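Side-chain contact in isatin hydrolase (Ralstonia solanacearum, PDB 5NMP), which probably hydrolyses the cyclic amide bond of isatin to give isatinate, as a manganese-binding member of the putative cyclase family: residues 121-126 against 164-169. Sequence-based numbering, arbitrary orientation.
Sequences ENEDWL and FLNIRE
Glu123 OE1 faces two nitrogen groups of segment 164-169, taking a weak hydrogen bond from one and a long salt bridge from the other. Asn166 ND2 lies 3.4 Å from Glu123 OE1, with an N-H...O angle of 151°, the carboxylate and amide planes being steeply inclined to each other. Arg168 reaches the same oxygen at its guanidinium edge: NH1 stands 3.9 Å from Glu123 OE1, a long salt bridge whose two planes differ by only 22°. Asp124 OD1 comes at the guanidinium obliquely, 4.0 Å from Arg168 NH2, its carboxylate plane steeply inclined to the guanidinium; the charges are opposite, but the gap is too wide to count as an ion pair.

Stronger partners lie outside the pair: Glu123 OE2 forms a salt bridge with Arg157, while His173 accepts from Asn166 ND2 through its O and hydrogen-bonds Asp124 OD1 through ND1. Asn166, with positive phi, leaves the helix, and its CG, anti to the backbone N (chi1 -162°), carries the amide toward Glu123. Across from it, a type I turn from Asn122 to Trp125 presents both acids; Asn122 OD1 accepts from Asp124 N at 2.9 Å, an Asx turn.

The contact is a small polar one at the surface, burying 129 Å² in all, away from the manganese site. It joins the loop between helix 116-119 and strand 126-127 to the junction of helix 161-165 with strand 167-168, which pairs antiparallel with strand 171-172.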
loop_
_atom_site.group_PDB
_atom_site.type_symbol
_atom_site.label_atom_id
_atom_site.label_comp_id
_atom_site.label_asym_id
_atom_site.label_seq_id
_atom_site.Cartn_x
_atom_site.Cartn_y
_atom_site.Cartn_z
ATOM N N GLU A 121 -18.736 -23.035 15.089
ATOM C CA GLU A 121 -19.883 -23.528 15.844
ATOM C C GLU A 121 -20.727 -22.402 16.431
ATOM O O GLU A 121 -21.770 -22.652 17.034
ATOM C CB GLU A 121 -19.417 -24.464 16.964
ATOM C CG GLU A 121 -18.862 -25.781 16.462
ATOM C CD GLU A 121 -19.836 -26.509 15.553
ATOM O OE1 GLU A 121 -21.018 -26.658 15.937
ATOM O OE2 GLU A 121 -19.421 -26.925 14.450
ATOM N N ASN A 122 -20.269 -21.165 16.256
ATOM C CA ASN A 122 -21.006 -20.000 16.733
ATOM C C ASN A 122 -20.574 -18.734 16.003
ATOM O O ASN A 122 -19.473 -18.229 16.210
ATOM C CB ASN A 122 -20.822 -19.822 18.240
ATOM C CG ASN A 122 -21.604 -18.641 18.790
ATOM O OD1 ASN A 122 -22.496 -18.106 18.129
ATOM N ND2 ASN A 122 -21.277 -18.235 20.011
ATOM N N GLU A 123 -21.457 -18.216 15.159
ATOM C CA GLU A 123 -21.154 -17.034 14.370
ATOM C C GLU A 123 -21.163 -15.760 15.219
ATOM O O GLU A 123 -20.734 -14.699 14.765
ATOM C CB GLU A 123 -22.144 -16.920 13.209
ATOM C CG GLU A 123 -22.030 -18.069 12.214
ATOM C CD GLU A 123 -23.208 -18.157 11.264
ATOM O OE1 GLU A 123 -24.352 -17.881 11.691
ATOM O OE2 GLU A 123 -22.989 -18.506 10.086
ATOM N N ASP A 124 -21.638 -15.872 16.455
ATOM C CA ASP A 124 -21.669 -14.729 17.366
ATOM C C ASP A 124 -20.648 -14.877 18.485
ATOM O O ASP A 124 -20.726 -14.186 19.504
ATOM C CB ASP A 124 -23.064 -14.553 17.958
ATOM C CG ASP A 124 -24.044 -13.983 16.961
ATOM O OD1 ASP A 124 -25.119 -14.589 16.764
ATOM O OD2 ASP A 124 -23.740 -12.923 16.375
ATOM N N TRP A 125 -19.693 -15.780 18.282
ATOM C CA TRP A 125 -18.682 -16.093 19.286
ATOM C C TRP A 125 -17.885 -14.858 19.699
ATOM O O TRP A 125 -17.507 -14.038 18.863
ATOM C CB TRP A 125 -17.744 -17.177 18.756
ATOM C CG TRP A 125 -16.816 -17.746 19.782
ATOM C CD1 TRP A 125 -17.076 -18.768 20.646
ATOM C CD2 TRP A 125 -15.467 -17.336 20.038
ATOM N NE1 TRP A 125 -15.975 -19.015 21.430
ATOM C CE2 TRP A 125 -14.974 -18.150 21.077
ATOM C CE3 TRP A 125 -14.631 -16.357 19.491
ATOM C CZ2 TRP A 125 -13.683 -18.016 21.580
ATOM C CZ3 TRP A 125 -13.349 -16.226 19.993
ATOM C CH2 TRP A 125 -12.887 -17.051 21.028
ATOM N N LEU A 126 -17.633 -14.735 20.997
ATOM C CA LEU A 126 -16.954 -13.566 21.534
ATOM C C LEU A 126 -15.569 -13.900 22.074
ATOM O O LEU A 126 -15.409 -14.808 22.891
ATOM C CB LEU A 126 -17.801 -12.924 22.634
ATOM C CG LEU A 126 -19.192 -12.457 22.208
ATOM C CD1 LEU A 126 -19.958 -11.885 23.386
ATOM C CD2 LEU A 126 -19.085 -11.437 21.084
ATOM N N PHE A 164 -21.086 -13.550 3.858
ATOM C CA PHE A 164 -19.970 -12.769 4.372
ATOM C C PHE A 164 -20.451 -11.682 5.328
ATOM O O PHE A 164 -19.859 -11.475 6.387
ATOM C CB PHE A 164 -19.173 -12.148 3.222
ATOM C CG PHE A 164 -17.893 -11.489 3.656
ATOM C CD1 PHE A 164 -16.750 -12.243 3.882
ATOM C CD2 PHE A 164 -17.830 -10.117 3.837
ATOM C CE1 PHE A 164 -15.570 -11.641 4.283
ATOM C CE2 PHE A 164 -16.653 -9.509 4.235
ATOM C CZ PHE A 164 -15.521 -10.271 4.459
ATOM N N LEU A 165 -21.522 -10.991 4.951
ATOM C CA LEU A 165 -22.112 -9.972 5.811
ATOM C C LEU A 165 -22.945 -10.621 6.919
ATOM O O LEU A 165 -22.981 -10.130 8.046
ATOM C CB LEU A 165 -22.971 -9.004 4.993
ATOM C CG LEU A 165 -22.277 -8.207 3.882
ATOM C CD1 LEU A 165 -23.263 -7.289 3.181
ATOM C CD2 LEU A 165 -21.098 -7.411 4.423
ATOM N N ASN A 166 -23.603 -11.728 6.579
ATOM C CA ASN A 166 -24.399 -12.525 7.515
ATOM C C ASN A 166 -25.391 -11.701 8.323
ATOM O O ASN A 166 -25.285 -11.599 9.544
ATOM C CB ASN A 166 -23.493 -13.297 8.470
ATOM C CG ASN A 166 -24.214 -14.445 9.146
ATOM O OD1 ASN A 166 -25.109 -15.054 8.563
ATOM N ND2 ASN A 166 -23.838 -14.739 10.384
ATOM N N ILE A 167 -26.372 -11.139 7.630
ATOM C CA ILE A 167 -27.310 -10.209 8.236
ATOM C C ILE A 167 -28.707 -10.802 8.390
ATOM O O ILE A 167 -29.261 -11.380 7.451
ATOM C CB ILE A 167 -27.373 -8.909 7.413
ATOM C CG1 ILE A 167 -26.133 -8.062 7.715
ATOM C CG2 ILE A 167 -28.648 -8.131 7.701
ATOM C CD1 ILE A 167 -26.084 -6.752 6.984
ATOM N N ARG A 168 -29.257 -10.669 9.593
ATOM C CA ARG A 168 -30.626 -11.079 9.878
ATOM C C ARG A 168 -31.459 -9.849 10.240
ATOM O O ARG A 168 -31.020 -8.719 10.026
ATOM C CB ARG A 168 -30.650 -12.123 10.994
ATOM C CG ARG A 168 -29.776 -13.335 10.691
ATOM C CD ARG A 168 -30.248 -14.584 11.420
ATOM N NE ARG A 168 -29.500 -14.835 12.649
ATOM C CZ ARG A 168 -28.325 -15.453 12.694
ATOM N NH1 ARG A 168 -27.752 -15.876 11.573
ATOM N NH2 ARG A 168 -27.717 -15.645 13.858
ATOM N N GLU A 169 -32.656 -10.055 10.784
ATOM C CA GLU A 169 -33.562 -8.934 11.034
ATOM C C GLU A 169 -33.061 -8.017 12.154
ATOM O O GLU A 169 -33.501 -6.871 12.274
ATOM C CB GLU A 169 -34.972 -9.450 11.354
ATOM C CG GLU A 169 -35.434 -9.254 12.794
ATOM C CD GLU A 169 -34.772 -10.216 13.763
ATOM O OE1 GLU A 169 -34.067 -11.142 13.299
ATOM O OE2 GLU A 169 -34.956 -10.042 14.988
#